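Local coordinates for protein Phi class glutathione transferase GSTF1 (Populus tremula x Populus tremuloides, PDB 4RI6) that binds glutathione and probably transfers it to electrophilic substrates such as organic halides, in keeping with a role in detoxification, at residues V16-A21 and A165-L170; E68-C73 and Q101-D106; V118-F123 and E130-K135. All coordinates share one frame; numbering follows the deposited sequence.

Contact 1. Residues V16-A21 and A165-L170; sequences VSRVLA and ADLSHL
Arg18 reaches Ser168 by running straight out from its helix, with CG anti to the backbone N (chi1 178°), and then turning at chi3 (-66°), which swings the guanidinium against the turn that carries Ser168. It grips that residue side-on with two nitrogens. NE bonds to Ser168 OG at 2.9 Å, with the hydroxyl lying some way off the guanidinium plane; NH2 makes the straighter bond, 3.0 Å to Ser168 O, and approaches in the carbonyl plane. Ser168 OG is also hydrogen-bonded to Asp106, so the hydroxyl bridges the arginine and the carboxylate. The helices bearing these residues, 14-25 of the thioredoxin-like N-terminal domain and 164-179 of the all-helical C-terminal domain, meet at the interdomain interface of the glutathione transferase fold, their short segments running roughly antiparallel at 139° with axes 8.9 Å apart. Beside the polar grip, Leu167 sends its methyls toward the N-terminal helix: CD2 lies 3.6 Å from Arg18 O and 4.0 Å from Ala21 CB, while CD1 approaches Ala21 C. On the far side of its helix, His169 ND1 donates to Ala165 O at 2.7 Å, while the His169 backbone N bonds to Asp166 O, and NE2 reaches Tyr147. The remaining nitrogen of Arg18, NH1, bonds to Ser69 OG, which places this arginine in the second shell of the glutathione site.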
loop_
_atom_site.group_PDB
_atom_site.type_symbol
_atom_site.label_atom_id
_atom_site.label_comp_id
_atom_site.label_asym_id
_atom_site.label_seq_id
_atom_site.Cartn_x
_atom_site.Cartn_y
_atom_site.Cartn_z
ATOM N N VAL A 16 -14.123 3.077 2.343
ATOM C CA VAL A 16 -14.834 3.804 3.401
ATOM C C VAL A 16 -15.003 2.921 4.655
ATOM O O VAL A 16 -14.809 3.368 5.779
ATOM C CB VAL A 16 -16.237 4.290 2.922
ATOM C CG1 VAL A 16 -17.025 4.924 4.081
ATOM C CG2 VAL A 16 -16.099 5.285 1.749
ATOM N N SER A 17 -15.378 1.667 4.450
ATOM C CA SER A 17 -15.587 0.733 5.557
ATOM C C SER A 17 -14.332 0.546 6.402
ATOM O O SER A 17 -14.405 0.430 7.625
ATOM C CB SER A 17 -16.062 -0.631 5.026
ATOM O OG SER A 17 -17.413 -0.554 4.600
ATOM N N ARG A 18 -13.184 0.514 5.744
ATOM C CA ARG A 18 -11.906 0.430 6.430
ATOM C C ARG A 18 -11.744 1.609 7.379
ATOM O O ARG A 18 -11.356 1.448 8.532
ATOM C CB ARG A 18 -10.763 0.385 5.414
ATOM C CG ARG A 18 -9.383 0.338 6.037
ATOM C CD ARG A 18 -8.257 0.278 4.990
ATOM N NE ARG A 18 -8.356 -0.991 4.301
ATOM C CZ ARG A 18 -8.864 -1.186 3.094
ATOM N NH1 ARG A 18 -9.287 -0.173 2.344
ATOM N NH2 ARG A 18 -8.946 -2.421 2.641
ATOM N N VAL A 19 -12.065 2.802 6.904
ATOM C CA VAL A 19 -11.926 3.974 7.751
ATOM C C VAL A 19 -12.945 3.966 8.898
ATOM O O VAL A 19 -12.606 4.287 10.043
ATOM C CB VAL A 19 -12.050 5.268 6.912
ATOM C CG1 VAL A 19 -12.122 6.496 7.794
ATOM C CG2 VAL A 19 -10.880 5.384 5.966
ATOM N N LEU A 20 -14.189 3.601 8.596
ATOM C CA LEU A 20 -15.232 3.590 9.610
ATOM C C LEU A 20 -14.902 2.633 10.731
ATOM O O LEU A 20 -15.088 2.951 11.905
ATOM C CB LEU A 20 -16.589 3.219 9.000
ATOM C CG LEU A 20 -17.180 4.217 8.012
ATOM C CD1 LEU A 20 -18.505 3.717 7.481
ATOM C CD2 LEU A 20 -17.392 5.566 8.676
ATOM N N ALA A 21 -14.422 1.447 10.378
ATOM C CA ALA A 21 -14.087 0.463 11.385
ATOM C C ALA A 21 -12.976 0.998 12.283
ATOM O O ALA A 21 -12.997 0.778 13.500
ATOM C CB ALA A 21 -13.677 -0.844 10.735
ATOM N N ALA A 165 -3.734 -4.550 10.754
ATOM C CA ALA A 165 -3.486 -5.503 9.677
ATOM C C ALA A 165 -4.701 -6.386 9.459
ATOM O O ALA A 165 -5.116 -6.601 8.325
ATOM C CB ALA A 165 -2.272 -6.338 9.958
ATOM N N ASP A 166 -5.276 -6.904 10.539
ATOM C CA ASP A 166 -6.481 -7.731 10.411
ATOM C C ASP A 166 -7.658 -6.895 9.926
ATOM O O ASP A 166 -8.386 -7.292 9.009
ATOM C CB ASP A 166 -6.813 -8.398 11.735
ATOM C CG ASP A 166 -5.620 -9.095 12.330
ATOM O OD1 ASP A 166 -5.229 -10.170 11.821
ATOM O OD2 ASP A 166 -5.080 -8.565 13.316
ATOM N N LEU A 167 -7.816 -5.719 10.532
ATOM C CA LEU A 167 -8.911 -4.818 10.204
ATOM C C LEU A 167 -8.943 -4.536 8.714
ATOM O O LEU A 167 -10.003 -4.582 8.091
ATOM C CB LEU A 167 -8.797 -3.522 11.015
ATOM C CG LEU A 167 -9.945 -2.522 10.929
ATOM C CD1 LEU A 167 -9.917 -1.598 12.139
ATOM C CD2 LEU A 167 -9.897 -1.705 9.626
ATOM N N SER A 168 -7.772 -4.328 8.128
ATOM C CA SER A 168 -7.715 -3.906 6.748
ATOM C C SER A 168 -8.214 -4.989 5.772
ATOM O O SER A 168 -8.591 -4.653 4.632
ATOM C CB SER A 168 -6.268 -3.476 6.420
ATOM O OG SER A 168 -6.211 -2.645 5.287
ATOM N N HIS A 169 -8.238 -6.256 6.223
ATOM C CA HIS A 169 -8.757 -7.372 5.422
ATOM C C HIS A 169 -10.281 -7.523 5.478
ATOM O O HIS A 169 -10.869 -8.219 4.654
ATOM C CB HIS A 169 -8.132 -8.693 5.858
ATOM C CG HIS A 169 -6.695 -8.834 5.508
ATOM N ND1 HIS A 169 -5.680 -8.187 6.191
ATOM C CD2 HIS A 169 -6.091 -9.536 4.518
ATOM C CE1 HIS A 169 -4.520 -8.482 5.628
ATOM N NE2 HIS A 169 -4.740 -9.294 4.610
ATOM N N LEU A 170 -10.910 -6.878 6.449
ATOM C CA LEU A 170 -12.340 -7.051 6.642
ATOM C C LEU A 170 -13.184 -6.635 5.421
ATOM O O LEU A 170 -14.100 -7.367 5.053
ATOM C CB LEU A 170 -12.807 -6.287 7.886
ATOM C CG LEU A 170 -12.441 -6.961 9.213
ATOM C CD1 LEU A 170 -12.630 -6.017 10.403
ATOM C CD2 LEU A 170 -13.260 -8.229 9.414
#

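Contact 2. Residues E68-C73 and Q101-D106; sequences ESRAIC and QWVETD. With GSH (glutathione), chain C.
Arg70, in the first turn of helix 69-79, faces Val103 on helix 93-122 with 8.4 Å between their CA atoms, a spacing that side chains must bridge. With CG beside the backbone N and the chain extended from there to NE, Arg70 passes Val103, its CD 4.3 Å from Val103 CG1, and ends in a salt bridge with Asp106. Both bonds go to one oxygen: Asp106 OD2 is 2.8 Å from Arg70 NH2 and 3.0 Å from Arg70 NE. The oxygen lies in the guanidinium plane, yet the carboxylate is turned 36° from it, and both nitrogens arrive from the same face of the acid. Ser168 OG also bonds to Asp106 OD2, so this buried oxygen has three partners, which probably stabilises its negative charge. One residue earlier, the helix start serves glutathione. Ser69 N donates to O12 of the alpha-carboxylate of its gamma-glutamyl residue at 2.8 Å and Ser69 OG to O11 at 2.6 Å, while Glu68, at the N-cap with a positive phi of 70°, receives the ligand amine N1 on OE1 at 2.6 Å. From the second subunit, Arg74 forms a salt bridge with Glu104, placing the dimer interface alongside. A Glu-Ser pair at the start of this helix, clasping the gamma-glutamyl end, is characteristic of the glutathione site of Phi-class enzymes.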
loop_
_atom_site.group_PDB
_atom_site.type_symbol
_atom_site.label_atom_id
_atom_site.label_comp_id
_atom_site.label_asym_id
_atom_site.label_seq_id
_atom_site.Cartn_x
_atom_site.Cartn_y
_atom_site.Cartn_z
ATOM N N GLU A 68 -6.777 8.400 0.633
ATOM C CA GLU A 68 -6.267 7.019 0.734
ATOM C C GLU A 68 -6.581 6.436 2.106
ATOM O O GLU A 68 -6.066 6.864 3.123
ATOM C CB GLU A 68 -4.766 6.898 0.427
ATOM C CG GLU A 68 -4.504 6.805 -1.066
ATOM C CD GLU A 68 -5.014 5.516 -1.687
ATOM O OE1 GLU A 68 -5.397 4.589 -0.939
ATOM O OE2 GLU A 68 -5.018 5.420 -2.932
ATOM N N SER A 69 -7.442 5.434 2.092
ATOM C CA SER A 69 -7.948 4.855 3.328
ATOM C C SER A 69 -6.881 4.452 4.336
ATOM O O SER A 69 -7.029 4.739 5.518
ATOM C CB SER A 69 -8.853 3.649 3.018
ATOM O OG SER A 69 -8.185 2.582 2.359
ATOM N N ARG A 70 -5.801 3.812 3.902
ATOM C CA ARG A 70 -4.818 3.348 4.864
ATOM C C ARG A 70 -4.020 4.515 5.454
ATOM O O ARG A 70 -3.612 4.444 6.603
ATOM C CB ARG A 70 -3.902 2.300 4.239
ATOM C CG ARG A 70 -4.632 1.026 3.892
ATOM C CD ARG A 70 -3.828 0.114 2.995
ATOM N NE ARG A 70 -4.645 -1.002 2.481
ATOM C CZ ARG A 70 -5.460 -0.918 1.433
ATOM N NH1 ARG A 70 -5.588 0.217 0.746
ATOM N NH2 ARG A 70 -6.139 -1.982 1.047
ATOM N N ALA A 71 -3.823 5.590 4.682
ATOM C CA ALA A 71 -3.172 6.802 5.192
ATOM C C ALA A 71 -4.063 7.499 6.207
ATOM O O ALA A 71 -3.621 7.924 7.272
ATOM C CB ALA A 71 -2.817 7.768 4.037
ATOM N N ILE A 72 -5.339 7.585 5.879
ATOM C CA ILE A 72 -6.311 8.143 6.811
ATOM C C ILE A 72 -6.288 7.360 8.134
ATOM O O ILE A 72 -6.300 7.943 9.216
ATOM C CB ILE A 72 -7.726 8.130 6.196
ATOM C CG1 ILE A 72 -7.773 9.092 5.002
ATOM C CG2 ILE A 72 -8.781 8.528 7.236
ATOM C CD1 ILE A 72 -8.992 8.972 4.145
ATOM N N CYS A 73 -6.226 6.036 8.042
ATOM C CA CYS A 73 -6.293 5.213 9.241
ATOM C C CYS A 73 -5.025 5.347 10.067
ATOM O O CYS A 73 -5.089 5.370 11.290
ATOM C CB CYS A 73 -6.542 3.755 8.872
ATOM S SG CYS A 73 -8.214 3.449 8.246
ATOM N N GLN A 101 3.906 -4.422 8.264
ATOM C CA GLN A 101 4.271 -5.296 7.146
ATOM C C GLN A 101 3.052 -6.100 6.666
ATOM O O GLN A 101 2.945 -6.389 5.484
ATOM C CB GLN A 101 5.431 -6.232 7.518
ATOM C CG GLN A 101 5.064 -7.274 8.538
ATOM C CD GLN A 101 6.266 -7.972 9.145
ATOM O OE1 GLN A 101 7.275 -8.223 8.474
ATOM N NE2 GLN A 101 6.170 -8.274 10.434
ATOM N N TRP A 102 2.125 -6.426 7.570
ATOM C CA TRP A 102 0.915 -7.175 7.199
ATOM C C TRP A 102 -0.134 -6.220 6.633
ATOM O O TRP A 102 -0.956 -6.619 5.818
ATOM C CB TRP A 102 0.382 -7.982 8.395
ATOM C CG TRP A 102 1.321 -9.081 8.737
ATOM C CD1 TRP A 102 2.250 -9.092 9.737
ATOM C CD2 TRP A 102 1.477 -10.318 8.035
ATOM N NE1 TRP A 102 2.964 -10.253 9.697
ATOM C CE2 TRP A 102 2.516 -11.020 8.659
ATOM C CE3 TRP A 102 0.831 -10.897 6.943
ATOM C CZ2 TRP A 102 2.914 -12.263 8.237
ATOM C CZ3 TRP A 102 1.239 -12.119 6.517
ATOM C CH2 TRP A 102 2.257 -12.801 7.163
ATOM N N VAL A 103 -0.082 -4.946 7.016
ATOM C CA VAL A 103 -0.915 -3.937 6.353
ATOM C C VAL A 103 -0.458 -3.768 4.891
ATOM O O VAL A 103 -1.279 -3.683 3.971
ATOM C CB VAL A 103 -0.870 -2.593 7.086
ATOM C CG1 VAL A 103 -1.716 -1.546 6.347
ATOM C CG2 VAL A 103 -1.361 -2.753 8.525
ATOM N N GLU A 104 0.854 -3.762 4.664
ATOM C CA GLU A 104 1.369 -3.679 3.293
ATOM C C GLU A 104 0.999 -4.943 2.517
ATOM O O GLU A 104 0.770 -4.900 1.308
ATOM C CB GLU A 104 2.888 -3.465 3.298
ATOM C CG GLU A 104 3.294 -2.083 3.673
ATOM C CD GLU A 104 2.823 -1.072 2.647
ATOM O OE1 GLU A 104 2.956 -1.345 1.445
ATOM O OE2 GLU A 104 2.304 -0.012 3.035
ATOM N N THR A 105 0.982 -6.088 3.193
ATOM C CA THR A 105 0.545 -7.317 2.548
ATOM C C THR A 105 -0.917 -7.206 2.107
ATOM O O THR A 105 -1.263 -7.655 1.019
ATOM C CB THR A 105 0.803 -8.524 3.484
ATOM O OG1 THR A 105 2.222 -8.648 3.643
ATOM C CG2 THR A 105 0.261 -9.821 2.906
ATOM N N ASP A 106 -1.768 -6.586 2.910
ATOM C CA ASP A 106 -3.100 -6.265 2.423
ATOM C C ASP A 106 -3.018 -5.391 1.166
ATOM O O ASP A 106 -3.590 -5.712 0.133
ATOM C CB ASP A 106 -3.944 -5.555 3.487
ATOM C CG ASP A 106 -5.232 -5.013 2.916
ATOM O OD1 ASP A 106 -5.957 -5.806 2.287
ATOM O OD2 ASP A 106 -5.516 -3.806 3.062
HETATM N N1 GSH C . -6.792 3.224 -2.702
HETATM C CA1 GSH C . -7.976 3.986 -2.343
HETATM C C1 GSH C . -8.266 4.030 -0.857
HETATM O O11 GSH C . -7.935 3.047 -0.224
HETATM O O12 GSH C . -8.782 5.028 -0.301
HETATM C CB1 GSH C . -9.070 3.220 -3.051
HETATM C CG1 GSH C . -10.229 4.142 -3.285
HETATM C CD1 GSH C . -11.233 3.466 -4.173
HETATM O OE1 GSH C . -10.931 2.793 -5.139
HETATM N N2 GSH C . -12.469 3.714 -3.804
HETATM C CA2 GSH C . -13.660 3.260 -4.454
HETATM C C2 GSH C . -14.186 4.410 -5.268
HETATM O O2 GSH C . -14.049 5.530 -4.833
HETATM C CB2 GSH C . -14.600 2.823 -3.323
HETATM S SG2 GSH C . -14.353 1.099 -2.843
HETATM N N3 GSH C . -14.786 4.108 -6.425
HETATM C CA3 GSH C . -15.412 5.102 -7.270
HETATM C C3 GSH C . -14.509 5.570 -8.380
HETATM O O31 GSH C . -13.334 5.148 -8.425
HETATM O O32 GSH C . -14.974 6.369 -9.216
#

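Contact 3. Residues V118-F123 and E130-K135; sequences VHDLLF and EALIKK
Asp120 and Leu121 meet Leu132 and Ile133 without a hydrogen bond across the gap, and the shortest sound polar bond here is backbone, Phe123 N to His119 O at 2.9 Å, closing the last turn of the helix that presents them. On the partner helix, Ile133 does most of the touching. With CG1 beside the backbone N (chi1 -67°) and a further bend at chi2, its CD1 touches both residues of the first helix, 3.8 Å from Leu121 CD2 and 4.0 Å from Asp120 CB. Asp120 thus meets the isoleucine through its methylene carbon. This is a helical hairpin of the C-terminal domain: helix 93-122 ends, the chain loops round in a few residues, and helix 130-150 starts back, the short segments inclined at 142° with axes 10.9 Å apart. At this axis distance the backbones stay apart and the contact is made by side chains. Leu132 crosses Asp120 at about a right angle, its CD2 in van der Waals contact 3.9 Å from Asp120 OD2. The other carboxylate oxygen, OD1, receives a weak bond from His119 ND1, 3.4 Å long though nearly straight. Lys182, in a loop beyond helix 164-179, packs against both Leu121 and Ile133.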
loop_
_atom_site.group_PDB
_atom_site.type_symbol
_atom_site.label_atom_id
_atom_site.label_comp_id
_atom_site.label_asym_id
_atom_site.label_seq_id
_atom_site.Cartn_x
_atom_site.Cartn_y
_atom_site.Cartn_z
ATOM N N VAL A 118 -14.212 -8.691 -5.801
ATOM C CA VAL A 118 -15.355 -7.954 -5.258
ATOM C C VAL A 118 -15.948 -7.036 -6.313
ATOM O O VAL A 118 -17.179 -6.980 -6.480
ATOM C CB VAL A 118 -14.964 -7.153 -3.996
ATOM C CG1 VAL A 118 -16.074 -6.178 -3.594
ATOM C CG2 VAL A 118 -14.655 -8.102 -2.864
ATOM N N HIS A 119 -15.091 -6.323 -7.039
ATOM C CA HIS A 119 -15.594 -5.407 -8.040
ATOM C C HIS A 119 -16.313 -6.143 -9.171
ATOM O O HIS A 119 -17.430 -5.795 -9.531
ATOM C CB HIS A 119 -14.483 -4.544 -8.628
ATOM C CG HIS A 119 -15.001 -3.599 -9.650
ATOM N ND1 HIS A 119 -14.983 -3.875 -10.996
ATOM C CD2 HIS A 119 -15.683 -2.441 -9.508
ATOM C CE1 HIS A 119 -15.559 -2.884 -11.651
ATOM N NE2 HIS A 119 -16.000 -2.004 -10.769
ATOM N N ASP A 120 -15.695 -7.184 -9.716
ATOM C CA ASP A 120 -16.273 -7.839 -10.880
ATOM C C ASP A 120 -17.565 -8.567 -10.544
ATOM O O ASP A 120 -18.471 -8.624 -11.369
ATOM C CB ASP A 120 -15.273 -8.799 -11.501
ATOM C CG ASP A 120 -14.118 -8.073 -12.172
ATOM O OD1 ASP A 120 -14.217 -6.839 -12.388
ATOM O OD2 ASP A 120 -13.109 -8.727 -12.493
ATOM N N LEU A 121 -17.652 -9.103 -9.327
ATOM C CA LEU A 121 -18.819 -9.877 -8.926
ATOM C C LEU A 121 -19.962 -9.069 -8.336
ATOM O O LEU A 121 -21.104 -9.525 -8.386
ATOM C CB LEU A 121 -18.426 -10.944 -7.903
ATOM C CG LEU A 121 -17.464 -12.007 -8.408
ATOM C CD1 LEU A 121 -16.936 -12.806 -7.254
ATOM C CD2 LEU A 121 -18.195 -12.901 -9.383
ATOM N N LEU A 122 -19.671 -7.898 -7.775
ATOM C CA LEU A 122 -20.679 -7.138 -7.034
ATOM C C LEU A 122 -20.896 -5.697 -7.473
ATOM O O LEU A 122 -21.941 -5.121 -7.135
ATOM C CB LEU A 122 -20.324 -7.133 -5.552
ATOM C CG LEU A 122 -20.299 -8.530 -4.924
ATOM C CD1 LEU A 122 -19.719 -8.461 -3.529
ATOM C CD2 LEU A 122 -21.679 -9.151 -4.901
ATOM N N PHE A 123 -19.922 -5.114 -8.181
ATOM C CA PHE A 123 -19.973 -3.695 -8.525
ATOM C C PHE A 123 -19.574 -3.384 -9.946
ATOM O O PHE A 123 -19.044 -2.320 -10.202
ATOM C CB PHE A 123 -19.084 -2.897 -7.585
ATOM C CG PHE A 123 -19.478 -3.012 -6.162
ATOM C CD1 PHE A 123 -20.586 -2.322 -5.688
ATOM C CD2 PHE A 123 -18.777 -3.844 -5.303
ATOM C CE1 PHE A 123 -20.964 -2.435 -4.382
ATOM C CE2 PHE A 123 -19.164 -3.974 -3.991
ATOM C CZ PHE A 123 -20.263 -3.269 -3.527
ATOM N N GLU A 130 -15.239 -15.087 -16.627
ATOM C CA GLU A 130 -14.998 -16.188 -15.692
ATOM C C GLU A 130 -13.548 -16.664 -15.714
ATOM O O GLU A 130 -13.062 -17.238 -14.738
ATOM C CB GLU A 130 -15.934 -17.363 -15.985
ATOM C CG GLU A 130 -17.393 -17.110 -15.617
ATOM C CD GLU A 130 -17.649 -16.994 -14.115
ATOM O OE1 GLU A 130 -16.767 -17.324 -13.294
ATOM O OE2 GLU A 130 -18.767 -16.568 -13.755
ATOM N N ALA A 131 -12.855 -16.432 -16.820
ATOM C CA ALA A 131 -11.433 -16.749 -16.892
ATOM C C ALA A 131 -10.658 -15.810 -15.967
ATOM O O ALA A 131 -9.702 -16.227 -15.293
ATOM C CB ALA A 131 -10.934 -16.643 -18.323
ATOM N N LEU A 132 -11.080 -14.547 -15.914
ATOM C CA LEU A 132 -10.423 -13.559 -15.051
ATOM C C LEU A 132 -10.813 -13.776 -13.579
ATOM O O LEU A 132 -9.986 -13.591 -12.672
ATOM C CB LEU A 132 -10.775 -12.137 -15.492
ATOM C CG LEU A 132 -10.152 -11.021 -14.645
ATOM C CD1 LEU A 132 -8.632 -11.174 -14.531
ATOM C CD2 LEU A 132 -10.482 -9.666 -15.235
ATOM N N ILE A 133 -12.062 -14.176 -13.346
ATOM C CA ILE A 133 -12.471 -14.574 -12.010
ATOM C C ILE A 133 -11.558 -15.710 -11.528
ATOM O O ILE A 133 -11.022 -15.653 -10.428
ATOM C CB ILE A 133 -13.939 -15.037 -11.963
ATOM C CG1 ILE A 133 -14.891 -13.883 -12.241
ATOM C CG2 ILE A 133 -14.253 -15.645 -10.604
ATOM C CD1 ILE A 133 -14.858 -12.770 -11.222
ATOM N N LYS A 134 -11.372 -16.732 -12.360
ATOM C CA LYS A 134 -10.534 -17.869 -11.965
ATOM C C LYS A 134 -9.103 -17.413 -11.667
ATOM O O LYS A 134 -8.490 -17.866 -10.705
ATOM C CB LYS A 134 -10.531 -18.970 -13.031
ATOM C CG LYS A 134 -9.515 -20.094 -12.707
ATOM C CD LYS A 134 -9.457 -21.181 -13.771
ATOM C CE LYS A 134 -8.103 -21.857 -13.800
ATOM N NZ LYS A 134 -7.856 -22.568 -12.532
ATOM N N LYS A 135 -8.572 -16.529 -12.497
ATOM C CA LYS A 135 -7.214 -16.025 -12.301
ATOM C C LYS A 135 -7.055 -15.372 -10.926
ATOM O O LYS A 135 -6.056 -15.604 -10.227
ATOM C CB LYS A 135 -6.867 -15.041 -13.411
ATOM C CG LYS A 135 -5.448 -14.532 -13.411
ATOM C CD LYS A 135 -5.154 -13.839 -14.751
ATOM C CE LYS A 135 -3.901 -12.965 -14.708
ATOM N NZ LYS A 135 -2.743 -13.641 -14.068
#

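Overall arrangement
Contacts 1 and 2 form one buried cluster, their centres 9 Å apart, and touch through hydrogen bonds made by Ser168 and Arg18. Helices 14-25 and 69-79 of the thioredoxin-like domain are thus linked to helices 93-122 and 164-179 of the helical domain, next to the gamma-glutamyl end of glutathione. Contact 3 lies well away, its centre about 21 Å from that of contact 1 and 23 Å from that of contact 2, but shares helix 93-122 with contact 2. Along the chain, contacts 2 and 3 follow one another inside the loop closed by contact 1, which joins a helix of each domain.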